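Local coordinates for tailspike protein (Acinetobacter phage vB_ApiP_P1, PDB 6E1R) that probably recognises and hydrolyses the capsular polysaccharide of its Acinetobacter host, acting as the trimeric tailspike through which the phage attaches, at residues A[284-289]-A[309-314]. Residues are numbered along the deposited sequence; the frame is centred on the assembly and turned at random.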
ATOM      1  N   GLU A 284     -18.602   4.206  -5.996  1.00 38.38           N
ATOM      2  CA  GLU A 284     -19.238   5.416  -6.496  1.00 41.24           C
ATOM      3  C   GLU A 284     -20.668   5.127  -6.928  1.00 44.74           C
ATOM      4  O   GLU A 284     -21.051   3.980  -7.171  1.00 48.45           O
ATOM      5  CB  GLU A 284     -18.453   6.036  -7.662  1.00 43.06           C
ATOM      6  CG  GLU A 284     -18.386   5.180  -8.914  1.00 49.24           C
ATOM      7  CD  GLU A 284     -17.743   5.911 -10.077  1.00 62.10           C
ATOM      8  OE1 GLU A 284     -18.113   7.079 -10.322  1.00 69.17           O
ATOM      9  OE2 GLU A 284     -16.864   5.328 -10.743  1.00 66.95           O
ATOM     10  N   GLN A 285     -21.456   6.202  -7.004  1.00 44.33           N
ATOM     11  CA  GLN A 285     -22.816   6.176  -7.546  1.00 43.25           C
ATOM     12  C   GLN A 285     -23.745   5.267  -6.744  1.00 41.22           C
ATOM     13  O   GLN A 285     -24.684   4.685  -7.291  1.00 45.27           O
ATOM     14  CB  GLN A 285     -22.811   5.770  -9.023  1.00 42.97           C
ATOM     15  CG  GLN A 285     -22.025   6.719  -9.912  1.00 49.34           C
ATOM     16  CD  GLN A 285     -22.016   6.287 -11.364  1.00 62.62           C
ATOM     17  OE1 GLN A 285     -22.711   5.347 -11.750  1.00 73.11           O
ATOM     18  NE2 GLN A 285     -21.228   6.976 -12.181  1.00 67.08           N
ATOM     19  N   ASN A 286     -23.501   5.143  -5.443  1.00 34.64           N
ATOM     20  CA  ASN A 286     -24.357   4.342  -4.584  1.00 38.32           C
ATOM     21  C   ASN A 286     -25.480   5.192  -3.996  1.00 44.96           C
ATOM     22  O   ASN A 286     -25.423   6.424  -3.984  1.00 48.24           O
ATOM     23  CB  ASN A 286     -23.545   3.698  -3.460  1.00 32.80           C
ATOM     24  CG  ASN A 286     -22.465   2.775  -3.980  1.00 37.28           C
ATOM     25  OD1 ASN A 286     -22.704   1.589  -4.209  1.00 44.79           O
ATOM     26  ND2 ASN A 286     -21.265   3.314  -4.170  1.00 34.22           N
ATOM     27  N   LEU A 287     -26.510   4.510  -3.503  1.00 45.43           N
ATOM     28  CA  LEU A 287     -27.671   5.145  -2.891  1.00 41.60           C
ATOM     29  C   LEU A 287     -27.975   4.506  -1.544  1.00 38.59           C
ATOM     30  O   LEU A 287     -29.137   4.331  -1.165  1.00 40.74           O
ATOM     31  CB  LEU A 287     -28.888   5.059  -3.810  1.00 42.17           C
ATOM     32  CG  LEU A 287     -28.774   5.774  -5.156  1.00 45.06           C
ATOM     33  CD1 LEU A 287     -30.043   5.587  -5.970  1.00 46.36           C
ATOM     34  CD2 LEU A 287     -28.477   7.251  -4.949  1.00 46.50           C
ATOM     35  N   CYS A 288     -26.931   4.142  -0.803  1.00 30.55           N
ATOM     36  CA  CYS A 288     -27.118   3.490   0.486  1.00 33.15           C
ATOM     37  C   CYS A 288     -27.759   4.447   1.482  1.00 35.91           C
ATOM     38  O   CYS A 288     -27.504   5.654   1.463  1.00 37.56           O
ATOM     39  CB  CYS A 288     -25.780   2.989   1.023  1.00 39.53           C
ATOM     40  SG  CYS A 288     -24.952   1.799  -0.049  1.00 48.20           S
ATOM     41  N   THR A 289     -28.600   3.900   2.362  1.00 34.52           N
ATOM     42  CA  THR A 289     -29.374   4.749   3.260  1.00 41.59           C
ATOM     43  C   THR A 289     -28.600   5.140   4.513  1.00 44.64           C
ATOM     44  O   THR A 289     -28.889   6.184   5.106  1.00 48.05           O
ATOM     45  CB  THR A 289     -30.689   4.069   3.648  1.00 38.96           C
ATOM     46  OG1 THR A 289     -30.429   2.767   4.185  1.00 40.75           O
ATOM     47  CG2 THR A 289     -31.600   3.945   2.431  1.00 35.39           C
ATOM     48  N   GLU A 309     -16.769   8.337  -4.313  1.00 34.68           N
ATOM     49  CA  GLU A 309     -17.376   9.567  -4.802  1.00 40.65           C
ATOM     50  C   GLU A 309     -18.814   9.301  -5.220  1.00 42.07           C
ATOM     51  O   GLU A 309     -19.290   8.164  -5.201  1.00 47.18           O
ATOM     52  CB  GLU A 309     -16.566  10.155  -5.965  1.00 43.74           C
ATOM     53  CG  GLU A 309     -16.405   9.231  -7.157  1.00 48.90           C
ATOM     54  CD  GLU A 309     -15.648   9.886  -8.297  1.00 58.27           C
ATOM     55  OE1 GLU A 309     -15.056  10.964  -8.077  1.00 58.59           O
ATOM     56  OE2 GLU A 309     -15.643   9.325  -9.414  1.00 63.21           O
ATOM     57  N   ALA A 310     -19.513  10.383  -5.572  1.00 35.38           N
ATOM     58  CA  ALA A 310     -20.848  10.320  -6.170  1.00 35.29           C
ATOM     59  C   ALA A 310     -21.847   9.574  -5.289  1.00 37.68           C
ATOM     60  O   ALA A 310     -22.745   8.893  -5.791  1.00 41.10           O
ATOM     61  CB  ALA A 310     -20.796   9.694  -7.566  1.00 32.04           C
ATOM     62  N   ASN A 311     -21.710   9.699  -3.970  1.00 29.58           N
ATOM     63  CA  ASN A 311     -22.658   9.087  -3.046  1.00 34.40           C
ATOM     64  C   ASN A 311     -23.401  10.176  -2.284  1.00 35.61           C
ATOM     65  O   ASN A 311     -23.303  10.269  -1.055  1.00 37.77           O
ATOM     66  CB  ASN A 311     -21.935   8.140  -2.090  1.00 27.99           C
ATOM     67  CG  ASN A 311     -21.075   7.126  -2.820  1.00 35.74           C
ATOM     68  OD1 ASN A 311     -21.543   6.440  -3.728  1.00 39.32           O
ATOM     69  ND2 ASN A 311     -19.806   7.043  -2.440  1.00 32.51           N
ATOM     70  N   THR A 312     -24.161  10.996  -3.015  1.00 37.21           N
ATOM     71  CA  THR A 312     -24.736  12.207  -2.442  1.00 39.79           C
ATOM     72  C   THR A 312     -25.810  11.909  -1.402  1.00 42.46           C
ATOM     73  O   THR A 312     -26.051  12.733  -0.513  1.00 47.42           O
ATOM     74  CB  THR A 312     -25.324  13.075  -3.555  1.00 45.30           C
ATOM     75  OG1 THR A 312     -25.587  12.259  -4.703  1.00 52.19           O
ATOM     76  CG2 THR A 312     -24.348  14.169  -3.948  1.00 45.01           C
ATOM     77  N   SER A 313     -26.464  10.754  -1.492  1.00 37.89           N
ATOM     78  CA  SER A 313     -27.556  10.414  -0.591  1.00 37.33           C
ATOM     79  C   SER A 313     -27.139   9.492   0.546  1.00 39.25           C
ATOM     80  O   SER A 313     -27.982   9.145   1.380  1.00 40.72           O
ATOM     81  CB  SER A 313     -28.706   9.779  -1.374  1.00 35.48           C
ATOM     82  OG  SER A 313     -29.127  10.633  -2.423  1.00 40.33           O
ATOM     83  N   THR A 314     -25.876   9.082   0.602  1.00 40.21           N
ATOM     84  CA  THR A 314     -25.425   8.183   1.654  1.00 40.43           C
ATOM     85  C   THR A 314     -24.834   9.000   2.795  1.00 43.35           C
ATOM     86  O   THR A 314     -23.912   9.793   2.559  1.00 44.49           O
ATOM     87  CB  THR A 314     -24.396   7.202   1.123  1.00 38.73           C
ATOM     88  OG1 THR A 314     -24.948   6.494   0.008  1.00 41.47           O
ATOM     89  CG2 THR A 314     -24.017   6.201   2.200  1.00 32.48           C
TER
HETATM   90  O   HOH W   1     -25.835   8.071  -2.126  1.00 52.29           O
HETATM   91  O   HOH W   2     -30.166   6.915   0.506  1.00 37.59           O
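Glu309 lies beside Glu284, the residue one coil before it in the right-handed parallel beta-helix of this tailspike's C-terminal part, where two successive turns leave strands 281-284 and 306-309 and bend toward the next face. The two extended side chains run alongside each other in the same direction, carboxylate planes 56° apart. Their like charges come within 3.5 Å, Glu284 OE1 to Glu309 OE2, a repulsion probably eased by Arg259, which forms a salt bridge with OE2 of Glu284. The carbonyl of Glu309 receives a weak hydrogen bond from the backbone N of Gln285. At the corner, Ala310 and Gln285 both have positive phi, and the small Ala310 CB fits 4.0 Å from Gln285 CG. Asn311 lies beside Asn286, amide planes 43° apart, as one step of an asparagine ladder, which suits a buried bend because an amide can both accept and donate. With CG anti to its carbonyl carbon (chi1 -53°), the Asn311 amide sits beside the backbone N, and OD1 faces the preceding coil. There OD1 accepts from Asn286 N at 2.9 Å, nearly along the C=O axis, and from Asn286 ND2 at 3.2 Å, a donor above the carbonyl plane. ND2 of Asn311 donates to Pro342 O on the next coil, while Asn286 reaches back to Phe258 and Gly261. A type I turn from Asn311 to Thr314 follows, and within it Ser313 N donates to a water. Thr314, buried at the end, meets Cys288 with both branches: CG2 packs 3.8 Å from Cys288 CB, and OG1, hydrogen-bonded to the same water, lies 3.1 Å from Cys288 O.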